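Local coordinates for protein putative aldehyde dehydrogenase (Burkholderia cenocepacia, PDB 4YWE) that probably oxidises aldehydes with NAD or NADP as acceptor, as other members of the aldehyde dehydrogenase family do, and binds calcium and magnesium ions, at residues A41-G46 against A186-L191; Q162-S167 against L207-G212; T312-L317 against P393-M398. One frame throughout, in Å; residues are numbered along the deposited sequence.

Contact 1: residues A41-G46 against A186-L191; sequences ATIARG and ACLSVL
The hairpin of strands 28-33 and 38-44 is laid against the N-terminal end of helix 188-200 through Ala41 and Ile43, whose side chains both point at the helix. Ile43 does most of the work. Its CD1 lies 3.8 Å from Cys187 SG, while its CG2 touches the same sulfur at 4.0 Å and reaches Leu188 CD2 at 3.9 Å, so the thiol sits against both branches. With CG1 between the backbone N and the carbonyl carbon (chi1 53°) and CD1 extended from CA, CG2 and CD1 both reach the helix. Two residues earlier in the strand, Ala41 CB meets the other leucine branch, Leu188 CD1, at 4.1 Å; the small alanine suits a place where Leu188 reaches toward the strand with its end. Leucine and isoleucine cross obliquely, and no hydrogen bond spans the interface.

Cys187 occupies the N-cap position, yet its side chain is turned to this apolar surface. Asp99, a ligand of the bound calcium, instead accepts hydrogen bonds through OD2 from the backbone N of both Cys187 and Leu188. The result is apolar packing of a β-hairpin on the first turn of a helix, beside the calcium site formed with Val32 and Asp185.

Contact 2: residues Q162-S167 against L207-G212; sequences QIFGRS and LNIVTG
Phe164 reaches out from helix 160-174 toward Leu207 and Ile209, the aromatic side chain and the two aliphatic ones coming from opposite directions, and the methyls meet the ring's edge. Phe164 CZ lies 3.7 Å from Leu207 CD2, which sits in the plane of the ring. The second leucine methyl, CD1, set off that plane, faces both CZ and CE2 of Phe164, 3.9 Å from the first and 4.2 Å from the second. Beside it, Ile209 CD1 approaches Phe164 CE2 at 4.0 Å, near the ring plane.

The long, rigid side chain of phenylalanine suits the helix position, helping to span the gap between backbones whose nearest CA atoms, those of Phe164 and Ile209, are 11.0 Å apart. With CG anti to the backbone N (chi1 -178°), the ring is carried out from the helix. Leu207 and Ile209 alternate with Asn208 along the strand, so both face the ring. Strand 207-209 runs parallel to 177-182 in a mixed sheet, consistent with the Rossmann-type cofactor-binding domain of this family, though no cofactor is bound here.

Carbon alone meets carbon across the interface. Cohesion should therefore come from dispersion and the exclusion of water, with shape rather than bond direction setting the fit.

Contact 3: residues T312-L317 against P393-M398; sequences TAFNGL and PVLAAM
The ring of Phe314 has Leu317 CD1 over one face, 4.0 Å above the plane and offset toward the rim, and the carbonyl oxygen of Pro393 at its edge. The leucine comes from the same segment, three residues on, where the chain has left the helix and folds back against that face of the ring. At the edge, Phe314 CE2 stands 4.3 Å from Pro393 O, close to the ring plane, a loose approach that still sets the slightly positive rim of the ring toward the oxygen.

Leu395 CB comes nearest the ring, arriving obliquely 4.0 Å from Phe314 CZ, with Leu395 CD2 a little farther off, about 4.3 Å from the same atom. CG of the leucine is anti to the backbone N (chi1 178°), and the two side chains cross at about a right angle. An aromatic residue suits position 314 because its length bridges from helix to sheet, while a leucine at 395 offers an aliphatic surface within the buried interior.

The sheet is mixed and eight-stranded, consistent with the catalytic domain of aldehyde dehydrogenases, though the contact lies away from the known metal sites and the predicted active-site residue. Phe314 thus joins helix 303-315, next to helix 271-283, to this sheet. In it, strand 394-400 runs between strands 374-376 and 293-299; Leu375 of the former packs on both Phe314 and Leu395, and Val296 of the latter on Leu395.

From the N terminus, the chain first passes through 41-46, then reaches 162-167 before contact 1 closes at 186-191 and contact 2 at 207-212. Their segments alternate, so the two loops cross. Contact 1 brings the early hairpin onto helix 188-200; contact 2 joins helix 160-174 to strand 207-209. They also touch directly: Ala44 O is probably hydrogen-bonded to Thr211 OG1, and Leu191 packs on Ile209, making one continuous region of hairpin, helices and sheet. Contact 3 follows in series, closing a separate loop of 75 intervening residues and tying helix 303-315 to another sheet, its centre about 33 Å from that of contact 2.

Contact 1: residues A41-G46 against A186-L191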
ATOM      1  N   ALA A  41     -35.620  22.963 -24.145  1.00 30.37           N
ATOM      2  CA  ALA A  41     -36.063  21.916 -23.232  1.00 30.18           C
ATOM      3  C   ALA A  41     -36.347  22.483 -21.846  1.00 27.69           C
ATOM      4  O   ALA A  41     -36.123  23.665 -21.592  1.00 28.06           O
ATOM      5  CB  ALA A  41     -35.021  20.810 -23.147  1.00 28.37           C
ATOM      6  N   THR A  42     -36.851  21.632 -20.957  1.00 29.46           N
ATOM      7  CA  THR A  42     -37.120  22.025 -19.576  1.00 29.05           C
ATOM      8  C   THR A  42     -36.675  20.938 -18.603  1.00 27.51           C
ATOM      9  O   THR A  42     -36.703  19.751 -18.928  1.00 27.12           O
ATOM     10  CB  THR A  42     -38.617  22.312 -19.339  1.00 31.72           C
ATOM     11  OG1 THR A  42     -39.388  21.155 -19.689  1.00 34.23           O
ATOM     12  CG2 THR A  42     -39.087  23.503 -20.165  1.00 31.07           C
ATOM     13  N   ILE A  43     -36.266  21.351 -17.408  1.00 23.43           N
ATOM     14  CA  ILE A  43     -35.937  20.412 -16.343  1.00 22.71           C
ATOM     15  C   ILE A  43     -36.831  20.677 -15.142  1.00 28.45           C
ATOM     16  O   ILE A  43     -37.378  21.770 -14.993  1.00 33.47           O
ATOM     17  CB  ILE A  43     -34.449  20.498 -15.946  1.00 21.61           C
ATOM     18  CG1 ILE A  43     -34.065  21.943 -15.620  1.00 21.52           C
ATOM     19  CG2 ILE A  43     -33.568  19.940 -17.051  1.00 23.27           C
ATOM     20  CD1 ILE A  43     -32.614  22.116 -15.223  1.00 23.08           C
ATOM     21  N   ALA A  44     -36.977  19.673 -14.284  1.00 26.60           N
ATOM     22  CA  ALA A  44     -37.764  19.814 -13.067  1.00 27.67           C
ATOM     23  C   ALA A  44     -37.093  20.776 -12.092  1.00 29.90           C
ATOM     24  O   ALA A  44     -35.897  20.666 -11.822  1.00 29.11           O
ATOM     25  CB  ALA A  44     -37.973  18.458 -12.410  1.00 26.97           C
ATOM     26  N   ARG A  45     -37.869  21.723 -11.573  1.00 32.26           N
ATOM     27  CA  ARG A  45     -37.367  22.652 -10.569  1.00 29.19           C
ATOM     28  C   ARG A  45     -37.409  21.993  -9.194  1.00 30.72           C
ATOM     29  O   ARG A  45     -38.393  22.116  -8.463  1.00 35.36           O
ATOM     30  CB  ARG A  45     -38.180  23.949 -10.572  1.00 28.53           C
ATOM     31  CG  ARG A  45     -37.677  25.001  -9.597  1.00 28.67           C
ATOM     32  CD  ARG A  45     -38.474  26.291  -9.711  1.00 29.57           C
ATOM     33  NE  ARG A  45     -38.009  27.302  -8.766  1.00 28.36           N
ATOM     34  CZ  ARG A  45     -38.466  28.549  -8.719  1.00 27.67           C
ATOM     35  NH1 ARG A  45     -39.405  28.945  -9.567  1.00 27.49           N
ATOM     36  NH2 ARG A  45     -37.984  29.399  -7.823  1.00 28.93           N
ATOM     37  N   GLY A  46     -36.338  21.285  -8.854  1.00 28.86           N
ATOM     38  CA  GLY A  46     -36.285  20.522  -7.622  1.00 26.71           C
ATOM     39  C   GLY A  46     -36.262  21.347  -6.353  1.00 28.28           C
ATOM     40  O   GLY A  46     -35.586  22.372  -6.275  1.00 29.49           O
ATOM     41  N   ALA A 186     -26.669  23.289 -17.216  1.00 16.46           N
ATOM     42  CA  ALA A 186     -26.399  22.139 -18.079  1.00 17.18           C
ATOM     43  C   ALA A 186     -26.413  20.837 -17.283  1.00 19.55           C
ATOM     44  O   ALA A 186     -25.552  20.615 -16.431  1.00 20.27           O
ATOM     45  CB  ALA A 186     -25.061  22.304 -18.794  1.00 16.16           C
ATOM     46  N   CYS A 187     -27.386  19.974 -17.564  1.00 26.56           N
ATOM     47  CA  CYS A 187     -27.497  18.710 -16.841  1.00 21.72           C
ATOM     48  C   CYS A 187     -28.254  17.632 -17.613  1.00 18.78           C
ATOM     49  O   CYS A 187     -28.538  16.563 -17.071  1.00 23.68           O
ATOM     50  CB  CYS A 187     -28.178  18.934 -15.489  1.00 19.56           C
ATOM     51  SG  CYS A 187     -29.875  19.552 -15.580  1.00 22.54           S
ATOM     52  N   LEU A 188     -28.576  17.902 -18.873  1.00 18.91           N
ATOM     53  CA  LEU A 188     -29.366  16.962 -19.665  1.00 19.03           C
ATOM     54  C   LEU A 188     -28.602  15.674 -19.965  1.00 18.16           C
ATOM     55  O   LEU A 188     -29.202  14.606 -20.084  1.00 19.72           O
ATOM     56  CB  LEU A 188     -29.825  17.611 -20.972  1.00 23.32           C
ATOM     57  CG  LEU A 188     -30.999  18.586 -20.858  1.00 23.96           C
ATOM     58  CD1 LEU A 188     -31.491  18.995 -22.240  1.00 21.71           C
ATOM     59  CD2 LEU A 188     -32.126  17.972 -20.042  1.00 24.74           C
ATOM     60  N   SER A 189     -27.283  15.775 -20.087  1.00 17.41           N
ATOM     61  CA  SER A 189     -26.461  14.604 -20.366  1.00 21.08           C
ATOM     62  C   SER A 189     -26.493  13.632 -19.192  1.00 18.20           C
ATOM     63  O   SER A 189     -26.594  12.420 -19.383  1.00 19.55           O
ATOM     64  CB  SER A 189     -25.020  15.015 -20.673  1.00 21.13           C
ATOM     65  OG  SER A 189     -24.402  15.600 -19.540  1.00 25.25           O
ATOM     66  N   VAL A 190     -26.418  14.175 -17.981  1.00 18.67           N
ATOM     67  CA  VAL A 190     -26.405  13.378 -16.758  1.00 17.31           C
ATOM     68  C   VAL A 190     -27.678  12.543 -16.621  1.00 18.91           C
ATOM     69  O   VAL A 190     -27.628  11.385 -16.203  1.00 21.25           O
ATOM     70  CB  VAL A 190     -26.208  14.281 -15.522  1.00 20.65           C
ATOM     71  CG1 VAL A 190     -26.543  13.531 -14.240  1.00 21.93           C
ATOM     72  CG2 VAL A 190     -24.786  14.818 -15.480  1.00 21.05           C
ATOM     73  N   LEU A 191     -28.812  13.136 -16.980  1.00 16.96           N
ATOM     74  CA  LEU A 191     -30.097  12.443 -16.927  1.00 21.01           C
ATOM     75  C   LEU A 191     -30.107  11.207 -17.825  1.00 27.34           C
ATOM     76  O   LEU A 191     -30.672  10.173 -17.467  1.00 25.73           O
ATOM     77  CB  LEU A 191     -31.230  13.389 -17.330  1.00 18.41           C
ATOM     78  CG  LEU A 191     -31.407  14.640 -16.467  1.00 23.67           C
ATOM     79  CD1 LEU A 191     -32.432  15.578 -17.083  1.00 24.42           C
ATOM     80  CD2 LEU A 191     -31.809  14.258 -15.053  1.00 23.81           C
TER

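Contact 2: residues Q162-S167 against L207-G212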
ATOM      1  N   GLN A 162     -18.072  14.451 -17.343  1.00 17.44           N
ATOM      2  CA  GLN A 162     -16.749  14.129 -16.813  1.00 17.95           C
ATOM      3  C   GLN A 162     -16.718  14.161 -15.289  1.00 19.22           C
ATOM      4  O   GLN A 162     -16.168  13.265 -14.651  1.00 11.83           O
ATOM      5  CB  GLN A 162     -15.697  15.087 -17.371  1.00 14.68           C
ATOM      6  CG  GLN A 162     -15.327  14.837 -18.820  1.00 12.98           C
ATOM      7  CD  GLN A 162     -13.828  14.897 -19.044  1.00 19.49           C
ATOM      8  OE1 GLN A 162     -13.053  14.363 -18.251  1.00 22.78           O
ATOM      9  NE2 GLN A 162     -13.414  15.555 -20.119  1.00 13.18           N
ATOM     10  N   ILE A 163     -17.316  15.197 -14.714  1.00 15.89           N
ATOM     11  CA  ILE A 163     -17.316  15.373 -13.269  1.00 17.68           C
ATOM     12  C   ILE A 163     -18.289  14.392 -12.615  1.00 15.71           C
ATOM     13  O   ILE A 163     -18.036  13.896 -11.516  1.00 15.67           O
ATOM     14  CB  ILE A 163     -17.631  16.833 -12.909  1.00 19.62           C
ATOM     15  CG1 ILE A 163     -16.543  17.739 -13.491  1.00 16.67           C
ATOM     16  CG2 ILE A 163     -17.721  17.017 -11.402  1.00 22.69           C
ATOM     17  CD1 ILE A 163     -16.880  19.201 -13.482  1.00 14.06           C
ATOM     18  N   PHE A 164     -19.391  14.100 -13.300  1.00 17.79           N
ATOM     19  CA  PHE A 164     -20.306  13.050 -12.861  1.00 18.92           C
ATOM     20  C   PHE A 164     -19.558  11.725 -12.792  1.00 16.44           C
ATOM     21  O   PHE A 164     -19.688  10.974 -11.830  1.00 18.28           O
ATOM     22  CB  PHE A 164     -21.505  12.938 -13.807  1.00 17.98           C
ATOM     23  CG  PHE A 164     -22.517  11.903 -13.398  1.00 20.11           C
ATOM     24  CD1 PHE A 164     -22.414  10.594 -13.843  1.00 22.93           C
ATOM     25  CD2 PHE A 164     -23.585  12.244 -12.585  1.00 20.04           C
ATOM     26  CE1 PHE A 164     -23.349   9.644 -13.472  1.00 23.37           C
ATOM     27  CE2 PHE A 164     -24.524  11.299 -12.212  1.00 18.04           C
ATOM     28  CZ  PHE A 164     -24.405   9.997 -12.657  1.00 20.13           C
ATOM     29  N   GLY A 165     -18.760  11.456 -13.821  1.00 14.72           N
ATOM     30  CA  GLY A 165     -18.012  10.217 -13.911  1.00 16.19           C
ATOM     31  C   GLY A 165     -16.981  10.015 -12.819  1.00 15.59           C
ATOM     32  O   GLY A 165     -16.836   8.913 -12.295  1.00 17.68           O
ATOM     33  N   ARG A 166     -16.260  11.077 -12.471  1.00 16.68           N
ATOM     34  CA  ARG A 166     -15.223  10.970 -11.453  1.00 16.86           C
ATOM     35  C   ARG A 166     -15.834  10.901 -10.056  1.00 17.27           C
ATOM     36  O   ARG A 166     -15.311  10.217  -9.177  1.00 24.13           O
ATOM     37  CB  ARG A 166     -14.237  12.144 -11.550  1.00 15.79           C
ATOM     38  CG  ARG A 166     -14.755  13.473 -11.023  1.00 13.99           C
ATOM     39  CD  ARG A 166     -13.686  14.557 -11.087  1.00 14.25           C
ATOM     40  NE  ARG A 166     -14.157  15.807 -10.499  1.00 10.40           N
ATOM     41  CZ  ARG A 166     -13.597  16.992 -10.712  1.00 20.27           C
ATOM     42  NH1 ARG A 166     -12.542  17.097 -11.506  1.00 22.32           N
ATOM     43  NH2 ARG A 166     -14.096  18.075 -10.132  1.00 19.53           N
ATOM     44  N   SER A 167     -16.952  11.595  -9.860  1.00 14.22           N
ATOM     45  CA  SER A 167     -17.565  11.696  -8.539  1.00 10.79           C
ATOM     46  C   SER A 167     -18.468  10.504  -8.247  1.00 14.54           C
ATOM     47  O   SER A 167     -18.261   9.784  -7.270  1.00 15.94           O
ATOM     48  CB  SER A 167     -18.361  12.996  -8.418  1.00 11.08           C
ATOM     49  OG  SER A 167     -18.792  13.208  -7.086  1.00 12.51           O
ATOM     50  N   LEU A 207     -28.641   5.310  -7.645  1.00 19.65           N
ATOM     51  CA  LEU A 207     -28.349   6.593  -8.267  1.00 18.85           C
ATOM     52  C   LEU A 207     -29.624   7.423  -8.364  1.00 22.12           C
ATOM     53  O   LEU A 207     -30.625   6.976  -8.925  1.00 19.16           O
ATOM     54  CB  LEU A 207     -27.733   6.401  -9.654  1.00 17.85           C
ATOM     55  CG  LEU A 207     -27.436   7.678 -10.442  1.00 17.32           C
ATOM     56  CD1 LEU A 207     -26.465   8.571  -9.681  1.00 16.99           C
ATOM     57  CD2 LEU A 207     -26.893   7.342 -11.824  1.00 16.37           C
ATOM     58  N   ASN A 208     -29.582   8.629  -7.805  1.00 15.08           N
ATOM     59  CA  ASN A 208     -30.733   9.524  -7.821  1.00 18.84           C
ATOM     60  C   ASN A 208     -30.331  10.899  -8.338  1.00 23.36           C
ATOM     61  O   ASN A 208     -29.319  11.459  -7.914  1.00 26.35           O
ATOM     62  CB  ASN A 208     -31.345   9.647  -6.423  1.00 15.66           C
ATOM     63  CG  ASN A 208     -31.724   8.305  -5.833  1.00 21.11           C
ATOM     64  OD1 ASN A 208     -32.805   7.779  -6.100  1.00 21.08           O
ATOM     65  ND2 ASN A 208     -30.835   7.742  -5.022  1.00 15.40           N
ATOM     66  N   ILE A 209     -31.125  11.436  -9.257  1.00 15.93           N
ATOM     67  CA  ILE A 209     -30.836  12.738  -9.842  1.00 19.04           C
ATOM     68  C   ILE A 209     -31.957  13.719  -9.523  1.00 21.76           C
ATOM     69  O   ILE A 209     -33.123  13.456  -9.816  1.00 23.14           O
ATOM     70  CB  ILE A 209     -30.632  12.638 -11.365  1.00 20.20           C
ATOM     71  CG1 ILE A 209     -29.794  11.410 -11.727  1.00 24.92           C
ATOM     72  CG2 ILE A 209     -29.993  13.912 -11.896  1.00 18.88           C
ATOM     73  CD1 ILE A 209     -28.361  11.479 -11.255  1.00 26.80           C
ATOM     74  N   VAL A 210     -31.602  14.847  -8.919  1.00 22.30           N
ATOM     75  CA  VAL A 210     -32.570  15.905  -8.653  1.00 21.36           C
ATOM     76  C   VAL A 210     -32.092  17.207  -9.283  1.00 18.96           C
ATOM     77  O   VAL A 210     -31.167  17.846  -8.783  1.00 18.46           O
ATOM     78  CB  VAL A 210     -32.812  16.086  -7.143  1.00 21.57           C
ATOM     79  CG1 VAL A 210     -33.778  17.240  -6.896  1.00 17.16           C
ATOM     80  CG2 VAL A 210     -33.347  14.802  -6.533  1.00 22.32           C
ATOM     81  N   THR A 211     -32.722  17.591 -10.388  1.00 19.78           N
ATOM     82  CA  THR A 211     -32.394  18.845 -11.054  1.00 20.06           C
ATOM     83  C   THR A 211     -32.980  20.015 -10.274  1.00 21.33           C
ATOM     84  O   THR A 211     -33.871  19.829  -9.451  1.00 23.00           O
ATOM     85  CB  THR A 211     -32.922  18.882 -12.499  1.00 21.35           C
ATOM     86  OG1 THR A 211     -34.341  18.681 -12.499  1.00 25.25           O
ATOM     87  CG2 THR A 211     -32.261  17.796 -13.333  1.00 20.76           C
ATOM     88  N   GLY A 212     -32.474  21.216 -10.529  1.00 20.51           N
ATOM     89  CA  GLY A 212     -32.971  22.401  -9.855  1.00 17.85           C
ATOM     90  C   GLY A 212     -31.913  23.452  -9.591  1.00 17.36           C
ATOM     91  O   GLY A 212     -30.740  23.267  -9.920  1.00 16.69           O
TER

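Contact 3: residues T312-L317 against P393-M398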
ATOM      1  N   THR A 312       0.097  35.098 -32.761  1.00 21.97           N
ATOM      2  CA  THR A 312      -0.241  34.574 -34.080  1.00 26.96           C
ATOM      3  C   THR A 312      -1.240  33.426 -33.961  1.00 24.72           C
ATOM      4  O   THR A 312      -2.184  33.328 -34.746  1.00 27.35           O
ATOM      5  CB  THR A 312       1.014  34.087 -34.833  1.00 24.54           C
ATOM      6  OG1 THR A 312       1.940  35.171 -34.974  1.00 23.71           O
ATOM      7  CG2 THR A 312       0.644  33.561 -36.211  1.00 26.22           C
ATOM      8  N   ALA A 313      -1.033  32.569 -32.966  1.00 21.31           N
ATOM      9  CA  ALA A 313      -1.918  31.432 -32.734  1.00 25.75           C
ATOM     10  C   ALA A 313      -3.320  31.885 -32.334  1.00 28.11           C
ATOM     11  O   ALA A 313      -4.316  31.333 -32.805  1.00 30.20           O
ATOM     12  CB  ALA A 313      -1.334  30.516 -31.669  1.00 22.90           C
ATOM     13  N   PHE A 314      -3.397  32.891 -31.469  1.00 27.23           N
ATOM     14  CA  PHE A 314      -4.684  33.391 -30.995  1.00 24.48           C
ATOM     15  C   PHE A 314      -5.475  34.090 -32.099  1.00 25.84           C
ATOM     16  O   PHE A 314      -6.703  34.039 -32.110  1.00 20.88           O
ATOM     17  CB  PHE A 314      -4.484  34.339 -29.811  1.00 22.67           C
ATOM     18  CG  PHE A 314      -4.616  33.669 -28.472  1.00 21.85           C
ATOM     19  CD1 PHE A 314      -3.671  32.750 -28.045  1.00 20.64           C
ATOM     20  CD2 PHE A 314      -5.686  33.956 -27.640  1.00 21.89           C
ATOM     21  CE1 PHE A 314      -3.791  32.131 -26.815  1.00 18.85           C
ATOM     22  CE2 PHE A 314      -5.811  33.341 -26.408  1.00 17.54           C
ATOM     23  CZ  PHE A 314      -4.863  32.427 -25.996  1.00 19.85           C
ATOM     24  N   ASN A 315      -4.771  34.736 -33.025  1.00 24.19           N
ATOM     25  CA  ASN A 315      -5.425  35.408 -34.147  1.00 24.94           C
ATOM     26  C   ASN A 315      -6.136  34.414 -35.063  1.00 24.68           C
ATOM     27  O   ASN A 315      -7.089  34.771 -35.758  1.00 25.49           O
ATOM     28  CB  ASN A 315      -4.411  36.220 -34.958  1.00 30.06           C
ATOM     29  CG  ASN A 315      -3.983  37.492 -34.254  1.00 34.66           C
ATOM     30  OD1 ASN A 315      -4.767  38.115 -33.538  1.00 34.34           O
ATOM     31  ND2 ASN A 315      -2.731  37.888 -34.459  1.00 37.31           N
ATOM     32  N   GLY A 316      -5.672  33.169 -35.057  1.00 23.10           N
ATOM     33  CA  GLY A 316      -6.216  32.148 -35.933  1.00 24.02           C
ATOM     34  C   GLY A 316      -7.332  31.327 -35.321  1.00 27.37           C
ATOM     35  O   GLY A 316      -7.857  30.408 -35.949  1.00 30.63           O
ATOM     36  N   LEU A 317      -7.696  31.662 -34.089  1.00 26.54           N
ATOM     37  CA  LEU A 317      -8.759  30.951 -33.390  1.00 24.35           C
ATOM     38  C   LEU A 317     -10.130  31.439 -33.845  1.00 24.59           C
ATOM     39  O   LEU A 317     -10.374  32.642 -33.928  1.00 24.17           O
ATOM     40  CB  LEU A 317      -8.608  31.121 -31.878  1.00 22.29           C
ATOM     41  CG  LEU A 317      -7.341  30.510 -31.277  1.00 22.34           C
ATOM     42  CD1 LEU A 317      -7.200  30.894 -29.813  1.00 21.72           C
ATOM     43  CD2 LEU A 317      -7.349  28.998 -31.439  1.00 22.13           C
ATOM     44  N   PRO A 393     -11.921  32.340 -21.976  1.00 22.05           N
ATOM     45  CA  PRO A 393     -10.752  32.010 -22.795  1.00 20.52           C
ATOM     46  C   PRO A 393      -9.701  33.118 -22.772  1.00 16.02           C
ATOM     47  O   PRO A 393      -9.278  33.591 -23.824  1.00 16.56           O
ATOM     48  CB  PRO A 393     -11.351  31.847 -24.189  1.00 18.09           C
ATOM     49  CG  PRO A 393     -12.492  32.815 -24.199  1.00 16.94           C
ATOM     50  CD  PRO A 393     -13.040  32.847 -22.791  1.00 21.77           C
ATOM     51  N   VAL A 394      -9.286  33.522 -21.575  1.00 16.85           N
ATOM     52  CA  VAL A 394      -8.369  34.642 -21.420  1.00 15.92           C
ATOM     53  C   VAL A 394      -7.044  34.178 -20.832  1.00 19.60           C
ATOM     54  O   VAL A 394      -7.002  33.616 -19.738  1.00 22.32           O
ATOM     55  CB  VAL A 394      -8.992  35.745 -20.546  1.00 17.97           C
ATOM     56  CG1 VAL A 394      -8.095  36.973 -20.525  1.00 16.47           C
ATOM     57  CG2 VAL A 394     -10.379  36.101 -21.052  1.00 18.95           C
ATOM     58  N   LEU A 395      -5.961  34.424 -21.560  1.00 20.85           N
ATOM     59  CA  LEU A 395      -4.632  34.037 -21.103  1.00 21.10           C
ATOM     60  C   LEU A 395      -3.820  35.257 -20.688  1.00 20.55           C
ATOM     61  O   LEU A 395      -3.673  36.206 -21.456  1.00 22.48           O
ATOM     62  CB  LEU A 395      -3.892  33.260 -22.195  1.00 23.09           C
ATOM     63  CG  LEU A 395      -2.463  32.832 -21.857  1.00 24.51           C
ATOM     64  CD1 LEU A 395      -2.446  31.931 -20.630  1.00 22.35           C
ATOM     65  CD2 LEU A 395      -1.812  32.141 -23.045  1.00 23.84           C
ATOM     66  N   ALA A 396      -3.296  35.228 -19.467  1.00 19.48           N
ATOM     67  CA  ALA A 396      -2.473  36.321 -18.959  1.00 18.31           C
ATOM     68  C   ALA A 396      -0.995  35.967 -19.069  1.00 18.17           C
ATOM     69  O   ALA A 396      -0.550  34.950 -18.535  1.00 18.38           O
ATOM     70  CB  ALA A 396      -2.840  36.643 -17.518  1.00 15.69           C
ATOM     71  N   ALA A 397      -0.237  36.811 -19.761  1.00 19.85           N
ATOM     72  CA  ALA A 397       1.181  36.557 -19.983  1.00 18.79           C
ATOM     73  C   ALA A 397       2.057  37.571 -19.255  1.00 18.88           C
ATOM     74  O   ALA A 397       1.747  38.763 -19.215  1.00 19.78           O
ATOM     75  CB  ALA A 397       1.489  36.567 -21.473  1.00 20.02           C
ATOM     76  N   MET A 398       3.154  37.083 -18.684  1.00 17.25           N
ATOM     77  CA  MET A 398       4.120  37.928 -17.989  1.00 17.68           C
ATOM     78  C   MET A 398       5.463  37.206 -17.922  1.00 22.43           C
ATOM     79  O   MET A 398       5.530  35.995 -18.129  1.00 22.65           O
ATOM     80  CB  MET A 398       3.628  38.273 -16.584  1.00 22.30           C
ATOM     81  CG  MET A 398       3.531  37.073 -15.659  1.00 20.20           C
ATOM     82  SD  MET A 398       2.657  37.430 -14.125  1.00 23.57           S
ATOM     83  CE  MET A 398       0.971  37.562 -14.717  1.00 23.13           C
TER